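Local coordinates for protein lysine cyclodeaminase (Streptomyces pristinaespiralis, PDB 5YU3) that catalyses the cyclisation of L-lysine with loss of ammonia, probably with its bound NAD as cofactor, and belongs to the ornithine cyclodeaminase/mu-crystallin family, at residues Val79-Ala84 with Pro92-Thr97. Numbering follows the deposited sequence.
Sequences VGYSPA and PTILGT. With NAD (nicotinamide-adenine-dinucleotide), chain F.
The carbonyl oxygen of T93 is gripped by two donors: the backbone N of S82 at 3.0 Å and a water that in turn accepts a hydrogen bond from S82 OG. Serine suits this loop position, since its small hydroxyl both feeds the water and is held by R54. Beyond this link the strands pair antiparallel, G80 N giving a nearly straight bond (178°) to L95 O at 2.8 Å, while L95 N returns a longer one to G80 O. Where G96 faces V79 the CA atoms approach to 3.9 Å, a spacing that suits glycine because a CB there would clash with V79 CB. V79, whose CG2 lies anti to the backbone N, rests that methyl against I94 CG2 at 3.7 Å; V79 also touches the bound proline. T93 spends its two branches separately: OG1 donates to the phosphate oxygen O1A of NAD at 2.6 Å, whereas CG2, anti to the backbone N (chi1 -71° for OG1), lies alongside the Y81 ring, 3.5 Å from CD1. That ring carries P83 CD over one face, offset toward the rim, has I94 CD1 at its edge near the ring plane, and brings CE1 to within 3.6 Å of NAD C3D. Were Y81 cut back to an alanine here, the T93 methyl and P83 would probably lose their aromatic neighbour and the nicotinamide ribose would be less firmly bordered. I94 CG1 packs by the other phosphate, 3.4 Å from NAD O2N, so this end of the strand pair lines part of the dinucleotide site. Helix 85-89 lies in the connection between the two strands; strand 60-69 pairs with 73-81 on its other edge, and helix 115-133 touches I94 and L95.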
ATOM      1  N   VAL A  79      -3.346  -2.416  -6.843  1.00 18.46           N
ATOM      2  CA  VAL A  79      -3.804  -2.904  -8.137  1.00 17.04           C
ATOM      3  C   VAL A  79      -3.096  -4.207  -8.473  1.00 19.56           C
ATOM      4  O   VAL A  79      -1.874  -4.330  -8.319  1.00 18.25           O
ATOM      5  CB  VAL A  79      -3.591  -1.836  -9.230  1.00 17.14           C
ATOM      6  CG1 VAL A  79      -2.128  -1.357  -9.249  1.00 19.27           C
ATOM      7  CG2 VAL A  79      -4.018  -2.377 -10.588  1.00 19.00           C
ATOM      8  N   GLY A  80      -3.870  -5.187  -8.928  1.00 16.07           N
ATOM      9  CA  GLY A  80      -3.321  -6.447  -9.387  1.00 16.25           C
ATOM     10  C   GLY A  80      -3.277  -6.530 -10.903  1.00 18.03           C
ATOM     11  O   GLY A  80      -4.116  -5.962 -11.600  1.00 16.12           O
ATOM     12  N   TYR A  81      -2.269  -7.242 -11.400  1.00 14.95           N
ATOM     13  CA  TYR A  81      -2.187  -7.677 -12.793  1.00 17.23           C
ATOM     14  C   TYR A  81      -2.262  -9.196 -12.753  1.00 17.64           C
ATOM     15  O   TYR A  81      -1.359  -9.848 -12.217  1.00 18.35           O
ATOM     16  CB  TYR A  81      -0.894  -7.195 -13.449  1.00 14.93           C
ATOM     17  CG  TYR A  81      -0.516  -7.930 -14.720  1.00 15.25           C
ATOM     18  CD1 TYR A  81      -1.150  -7.645 -15.925  1.00 15.79           C
ATOM     19  CD2 TYR A  81       0.490  -8.891 -14.715  1.00 16.48           C
ATOM     20  CE1 TYR A  81      -0.793  -8.312 -17.107  1.00 16.95           C
ATOM     21  CE2 TYR A  81       0.861  -9.556 -15.892  1.00 18.91           C
ATOM     22  CZ  TYR A  81       0.210  -9.262 -17.083  1.00 19.77           C
ATOM     23  OH  TYR A  81       0.567  -9.912 -18.258  1.00 17.64           O
ATOM     24  N   SER A  82      -3.360  -9.754 -13.263  1.00 14.59           N
ATOM     25  CA  SER A  82      -3.636 -11.190 -13.167  1.00 16.14           C
ATOM     26  C   SER A  82      -4.182 -11.630 -14.514  1.00 18.52           C
ATOM     27  O   SER A  82      -5.402 -11.699 -14.721  1.00 17.00           O
ATOM     28  CB  SER A  82      -4.619 -11.495 -12.030  1.00 18.49           C
ATOM     29  OG  SER A  82      -4.209 -10.860 -10.817  1.00 18.45           O
ATOM     30  N   PRO A  83      -3.294 -11.943 -15.464  1.00 17.17           N
ATOM     31  CA  PRO A  83      -3.709 -12.057 -16.871  1.00 17.87           C
ATOM     32  C   PRO A  83      -4.585 -13.256 -17.179  1.00 19.69           C
ATOM     33  O   PRO A  83      -5.130 -13.319 -18.290  1.00 20.33           O
ATOM     34  CB  PRO A  83      -2.378 -12.137 -17.622  1.00 19.35           C
ATOM     35  CG  PRO A  83      -1.307 -12.474 -16.473  1.00 19.98           C
ATOM     36  CD  PRO A  83      -1.791 -11.992 -15.345  1.00 15.92           C
ATOM     37  N   ALA A  84      -4.741 -14.202 -16.262  1.00 18.42           N
ATOM     38  CA  ALA A  84      -5.712 -15.269 -16.445  1.00 19.95           C
ATOM     39  C   ALA A  84      -7.104 -14.887 -15.962  1.00 21.66           C
ATOM     40  O   ALA A  84      -8.031 -15.681 -16.128  1.00 21.39           O
ATOM     41  CB  ALA A  84      -5.261 -16.546 -15.727  1.00 20.82           C
ATOM     42  N   PRO A  92     -11.569  -8.690 -14.834  1.00 16.54           N
ATOM     43  CA  PRO A  92     -10.531  -7.975 -15.578  1.00 18.41           C
ATOM     44  C   PRO A  92      -9.148  -8.368 -15.089  1.00 20.10           C
ATOM     45  O   PRO A  92      -8.939  -8.678 -13.911  1.00 17.63           O
ATOM     46  CB  PRO A  92     -10.835  -6.504 -15.292  1.00 19.35           C
ATOM     47  CG  PRO A  92     -11.749  -6.569 -13.979  1.00 26.00           C
ATOM     48  CD  PRO A  92     -12.370  -7.714 -14.006  1.00 20.48           C
ATOM     49  N   THR A  93      -8.202  -8.372 -16.032  1.00 17.22           N
ATOM     50  CA  THR A  93      -6.802  -8.585 -15.682  1.00 18.08           C
ATOM     51  C   THR A  93      -6.319  -7.555 -14.665  1.00 16.85           C
ATOM     52  O   THR A  93      -5.620  -7.905 -13.704  1.00 17.84           O
ATOM     53  CB  THR A  93      -5.949  -8.531 -16.949  1.00 16.72           C
ATOM     54  OG1 THR A  93      -6.205  -9.704 -17.727  1.00 16.28           O
ATOM     55  CG2 THR A  93      -4.448  -8.456 -16.615  1.00 15.12           C
ATOM     56  N   ILE A  94      -6.667  -6.285 -14.876  1.00 15.98           N
ATOM     57  CA  ILE A  94      -6.300  -5.191 -13.981  1.00 15.05           C
ATOM     58  C   ILE A  94      -7.460  -4.982 -13.011  1.00 18.39           C
ATOM     59  O   ILE A  94      -8.560  -4.583 -13.411  1.00 18.61           O
ATOM     60  CB  ILE A  94      -5.978  -3.906 -14.755  1.00 14.93           C
ATOM     61  CG1 ILE A  94      -4.743  -4.105 -15.656  1.00 18.13           C
ATOM     62  CG2 ILE A  94      -5.777  -2.722 -13.793  1.00 17.79           C
ATOM     63  CD1 ILE A  94      -3.463  -4.460 -14.895  1.00 17.49           C
ATOM     64  N   LEU A  95      -7.207  -5.240 -11.730  1.00 15.14           N
ATOM     65  CA  LEU A  95      -8.218  -5.139 -10.685  1.00 17.19           C
ATOM     66  C   LEU A  95      -7.611  -4.339  -9.544  1.00 18.00           C
ATOM     67  O   LEU A  95      -6.602  -4.758  -8.970  1.00 18.25           O
ATOM     68  CB  LEU A  95      -8.629  -6.546 -10.226  1.00 19.59           C
ATOM     69  CG  LEU A  95      -9.957  -6.850  -9.540  1.00 23.33           C
ATOM     70  CD1 LEU A  95     -11.095  -6.090 -10.214  1.00 24.23           C
ATOM     71  CD2 LEU A  95     -10.191  -8.363  -9.566  1.00 18.11           C
ATOM     72  N   GLY A  96      -8.210  -3.195  -9.214  1.00 15.97           N
ATOM     73  CA  GLY A  96      -7.618  -2.361  -8.185  1.00 16.10           C
ATOM     74  C   GLY A  96      -8.596  -1.379  -7.573  1.00 17.97           C
ATOM     75  O   GLY A  96      -9.758  -1.284  -7.977  1.00 15.55           O
ATOM     76  N   THR A  97      -8.089  -0.638  -6.588  1.00 17.50           N
ATOM     77  CA  THR A  97      -8.847   0.362  -5.845  1.00 18.78           C
ATOM     78  C   THR A  97      -7.916   1.523  -5.513  1.00 19.18           C
ATOM     79  O   THR A  97      -6.695   1.366  -5.475  1.00 18.17           O
ATOM     80  CB  THR A  97      -9.451  -0.241  -4.563  1.00 22.80           C
ATOM     81  OG1 THR A  97      -8.515  -1.152  -3.988  1.00 22.17           O
ATOM     82  CG2 THR A  97     -10.738  -1.013  -4.872  1.00 21.16           C
TER
HETATM   83  PA  NAD F 402      -6.060  -7.627 -20.791  1.00 17.23           P
HETATM   84  O1A NAD F 402      -5.838  -9.005 -20.251  1.00 14.49           O
HETATM   85  O2A NAD F 402      -7.450  -7.023 -20.772  1.00 17.31           O
HETATM   86  O5B NAD F 402      -5.606  -7.616 -22.335  1.00 16.86           O
HETATM   87  C5B NAD F 402      -4.289  -8.048 -22.697  1.00 15.14           C
HETATM   88  C4B NAD F 402      -4.404  -8.663 -24.084  1.00 18.06           C
HETATM   89  O4B NAD F 402      -3.096  -8.955 -24.580  1.00 17.93           O
HETATM   90  C3B NAD F 402      -5.154  -9.998 -24.053  1.00 16.62           C
HETATM   91  O3B NAD F 402      -6.319  -9.932 -24.903  1.00 19.53           O
HETATM   92  C2B NAD F 402      -4.139 -11.000 -24.578  1.00 17.75           C
HETATM   93  O2B NAD F 402      -4.703 -12.024 -25.393  1.00 20.57           O
HETATM   94  C1B NAD F 402      -3.228 -10.113 -25.397  1.00 18.05           C
HETATM   95  N9A NAD F 402      -1.876 -10.638 -25.685  1.00 17.83           N
HETATM   96  C8A NAD F 402      -1.075 -11.389 -24.894  1.00 19.93           C
HETATM   97  N7A NAD F 402       0.113 -11.645 -25.529  1.00 17.46           N
HETATM   98  C5A NAD F 402       0.058 -11.038 -26.738  1.00 17.36           C
HETATM   99  C6A NAD F 402       0.937 -10.895 -27.914  1.00 17.08           C
HETATM  100  N6A NAD F 402       2.169 -11.457 -27.934  1.00 19.49           N
HETATM  101  N1A NAD F 402       0.481 -10.161 -28.954  1.00 18.69           N
HETATM  102  C2A NAD F 402      -0.734  -9.581 -28.977  1.00 19.09           C
HETATM  103  N3A NAD F 402      -1.595  -9.681 -27.951  1.00 17.27           N
HETATM  104  C4A NAD F 402      -1.253 -10.378 -26.832  1.00 18.51           C
HETATM  105  O3  NAD F 402      -5.038  -6.640 -20.003  1.00 15.95           O
HETATM  106  PN  NAD F 402      -4.993  -5.041 -20.062  1.00 15.48           P
HETATM  107  O1N NAD F 402      -5.365  -4.599 -21.458  1.00 15.26           O
HETATM  108  O2N NAD F 402      -5.755  -4.510 -18.866  1.00 14.77           O
HETATM  109  O5D NAD F 402      -3.435  -4.738 -19.779  1.00 15.95           O
HETATM  110  C5D NAD F 402      -2.463  -4.956 -20.803  1.00 17.58           C
HETATM  111  C4D NAD F 402      -1.097  -4.499 -20.292  1.00 13.84           C
HETATM  112  O4D NAD F 402      -1.149  -3.120 -19.930  1.00 15.61           O
HETATM  113  C3D NAD F 402      -0.681  -5.244 -19.035  1.00 17.91           C
HETATM  114  O3D NAD F 402       0.747  -5.461 -19.078  1.00 17.09           O
HETATM  115  C2D NAD F 402      -0.976  -4.252 -17.931  1.00 15.50           C
HETATM  116  O2D NAD F 402      -0.237  -4.510 -16.729  1.00 16.79           O
HETATM  117  C1D NAD F 402      -0.580  -2.967 -18.628  1.00 16.39           C
HETATM  118  N1N NAD F 402      -1.084  -1.745 -18.014  1.00 15.63           N
HETATM  119  C2N NAD F 402      -0.321  -0.647 -18.096  1.00 16.08           C
HETATM  120  C3N NAD F 402      -0.732   0.553 -17.533  1.00 16.30           C
HETATM  121  C7N NAD F 402       0.147   1.751 -17.669  1.00 16.72           C
HETATM  122  O7N NAD F 402      -0.065   2.744 -17.002  1.00 15.43           O
HETATM  123  N7N NAD F 402       1.139   1.713 -18.575  1.00 14.79           N
HETATM  124  C4N NAD F 402      -1.978   0.633 -16.902  1.00 17.82           C
HETATM  125  C5N NAD F 402      -2.759  -0.520 -16.861  1.00 15.91           C
HETATM  126  C6N NAD F 402      -2.297  -1.707 -17.434  1.00 16.73           C
HETATM  127  O   HOH W   1      -5.663  -8.518 -10.791  1.00 16.23           O